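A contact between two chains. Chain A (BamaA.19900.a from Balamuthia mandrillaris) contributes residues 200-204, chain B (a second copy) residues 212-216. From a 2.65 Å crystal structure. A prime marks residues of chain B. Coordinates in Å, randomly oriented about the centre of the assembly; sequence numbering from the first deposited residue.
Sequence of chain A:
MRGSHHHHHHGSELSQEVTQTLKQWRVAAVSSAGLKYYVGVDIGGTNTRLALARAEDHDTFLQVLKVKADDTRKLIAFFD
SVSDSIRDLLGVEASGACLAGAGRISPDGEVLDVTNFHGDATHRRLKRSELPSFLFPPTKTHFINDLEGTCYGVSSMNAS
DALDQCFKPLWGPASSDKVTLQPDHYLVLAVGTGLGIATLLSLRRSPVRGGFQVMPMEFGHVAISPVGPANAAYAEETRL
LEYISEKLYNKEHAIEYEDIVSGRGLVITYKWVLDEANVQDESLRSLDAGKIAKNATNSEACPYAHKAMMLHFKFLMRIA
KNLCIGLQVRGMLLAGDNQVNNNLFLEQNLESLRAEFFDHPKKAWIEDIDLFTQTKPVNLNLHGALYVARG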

# COMPACT_ATOMS: atom_id res chain seq x y z
N LEU A 200 -7.61 7.02 2.55
CA LEU A 200 -8.75 7.63 1.87
C LEU A 200 -8.41 7.74 0.38
O LEU A 200 -7.44 8.41 0.02
CB LEU A 200 -9.06 9.00 2.46
CG LEU A 200 -9.71 9.05 3.85
CD1 LEU A 200 -9.53 10.41 4.51
CD2 LEU A 200 -11.20 8.72 3.75
N LEU A 201 -9.19 7.08 -0.46
CA LEU A 201 -8.89 6.96 -1.89
C LEU A 201 -9.82 7.85 -2.71
O LEU A 201 -11.02 7.95 -2.43
CB LEU A 201 -9.04 5.51 -2.36
CG LEU A 201 -8.12 4.44 -1.76
CD1 LEU A 201 -8.51 3.07 -2.26
CD2 LEU A 201 -6.70 4.75 -2.13
N SER A 202 -9.25 8.46 -3.75
CA SER A 202 -10.01 9.17 -4.79
C SER A 202 -9.64 8.56 -6.14
O SER A 202 -8.77 9.08 -6.84
CB SER A 202 -9.71 10.67 -4.77
OG SER A 202 -10.55 11.35 -3.86
N LEU A 203 -10.32 7.48 -6.52
CA LEU A 203 -10.09 6.85 -7.81
C LEU A 203 -11.21 7.23 -8.79
O LEU A 203 -11.95 8.20 -8.56
CB LEU A 203 -9.99 5.34 -7.60
CG LEU A 203 -8.97 4.83 -6.58
CD1 LEU A 203 -9.43 3.49 -6.01
CD2 LEU A 203 -7.60 4.70 -7.21
N ARG A 204 -11.35 6.45 -9.86
CA ARG A 204 -12.28 6.65 -10.99
C ARG A 204 -11.81 7.77 -11.91
O ARG A 204 -10.91 7.57 -12.73
CB ARG A 204 -13.71 6.92 -10.50
CG ARG A 204 -14.46 5.66 -10.12
CD ARG A 204 -15.81 5.95 -9.50
NE ARG A 204 -15.70 6.43 -8.12
CZ ARG A 204 -16.68 6.30 -7.22
NH1 ARG A 204 -17.82 5.71 -7.57
NH2 ARG A 204 -16.51 6.75 -5.99
N PHE B 212 -13.55 -4.44 -11.23
CA PHE B 212 -12.26 -4.22 -10.58
C PHE B 212 -11.84 -2.77 -10.74
O PHE B 212 -11.84 -2.24 -11.86
CB PHE B 212 -11.17 -5.13 -11.16
CG PHE B 212 -11.04 -6.44 -10.46
CD1 PHE B 212 -10.90 -6.49 -9.08
CD2 PHE B 212 -11.08 -7.63 -11.17
CE1 PHE B 212 -10.79 -7.71 -8.43
CE2 PHE B 212 -10.97 -8.85 -10.53
CZ PHE B 212 -10.83 -8.89 -9.16
N GLN B 213 -11.46 -2.13 -9.64
CA GLN B 213 -10.83 -0.83 -9.70
C GLN B 213 -9.32 -1.01 -9.66
O GLN B 213 -8.80 -1.90 -8.99
CB GLN B 213 -11.30 0.07 -8.54
CG GLN B 213 -12.77 0.49 -8.66
CD GLN B 213 -13.19 1.42 -7.53
OE1 GLN B 213 -13.50 0.98 -6.43
NE2 GLN B 213 -13.19 2.72 -7.80
N VAL B 214 -8.61 -0.19 -10.42
CA VAL B 214 -7.16 -0.24 -10.50
C VAL B 214 -6.60 0.88 -9.64
O VAL B 214 -7.04 2.03 -9.75
CB VAL B 214 -6.67 -0.12 -11.95
CG1 VAL B 214 -5.15 -0.20 -12.03
CG2 VAL B 214 -7.31 -1.20 -12.82
N MET B 215 -5.63 0.54 -8.79
CA MET B 215 -4.89 1.57 -8.08
C MET B 215 -3.43 1.54 -8.51
O MET B 215 -2.74 0.54 -8.26
CB MET B 215 -5.00 1.40 -6.58
CG MET B 215 -4.45 2.60 -5.85
SD MET B 215 -4.37 2.44 -4.08
CE MET B 215 -3.58 4.02 -3.69
N PRO B 216 -2.92 2.60 -9.13
CA PRO B 216 -1.49 2.63 -9.47
C PRO B 216 -0.66 2.90 -8.23
O PRO B 216 -1.11 3.55 -7.28
CB PRO B 216 -1.39 3.78 -10.47
CG PRO B 216 -2.54 4.65 -10.18
CD PRO B 216 -3.64 3.78 -9.63
O HOH W 1 -11.60 3.57 -10.34

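No hydrogen bond passes directly between these two stretches, although one of them is a β-strand and the other continues from one; the polar link that does join them runs through a single water. Water 1 accepts a hydrogen bond from NE2 of Gln213′ at 3.1 Å and a weak one from the backbone N of Arg204 at 2.9 Å. The second distance is short, so its weakness is a matter of angle rather than reach. Both protein atoms are donors, an amide NH and a side-chain NH2, and could not satisfy one another; a water oxygen accepting from both resolves the mismatch.

The backbone spacing explains why direct main-chain pairing is absent. The nearest CA atoms are those of Leu203 and Met215′, 7.4 Å apart, followed by CA of Arg204 and CA of Gln213′ at 7.7 Å. These separations exceed the roughly 5 Å typical of neighbouring strands in a sheet, and the gap is filled by side chains. Residues 200-201 finish a strand in chain A before the chain passes into loop, whereas 213′ lies in a strand of chain B.

Alternation along each backbone selects the residues that meet. The CA-to-CB bonds of Leu201 and Leu203 point toward chain B, while Leu200 and Ser202 are out of reach. Across the interface, Gln213′ and Met215′ point toward chain A and Val214′ points sideways.

Leu203 gives up the largest area, 75 Å² of the 254 Å² buried in total. Its CD2 lies 4.0 Å from CG of Met215′, an apolar contact at van der Waals range, and 3.7 Å from the backbone O of Val214′. The latter is packing alone, since a methyl carbon offers that carbonyl no conventional donor. Val214′ thus takes part through its main chain; its nearest side-chain atom, CB, stays 6.8 Å from CD2 of Leu203.

Met215′ is extended, with all three chi angles in t, and this carries its terminal methyl along to Leu201: CE of Met215′ comes within 3.6 Å of Leu201 CD2. One unbranched side chain therefore touches two leucines, with both contacts removing hydrocarbon surface from solvent.

Gln213′ covers the more polar end. Besides binding the water, its NE2 sits 4.1 Å from CB of Leu203 and 4.0 Å from CG of Arg204, distances that indicate packing against aliphatic carbon. Arg204 contributes only 18 Å², and its side chain is poorly ordered, so the position of its guanidinium deserves little weight.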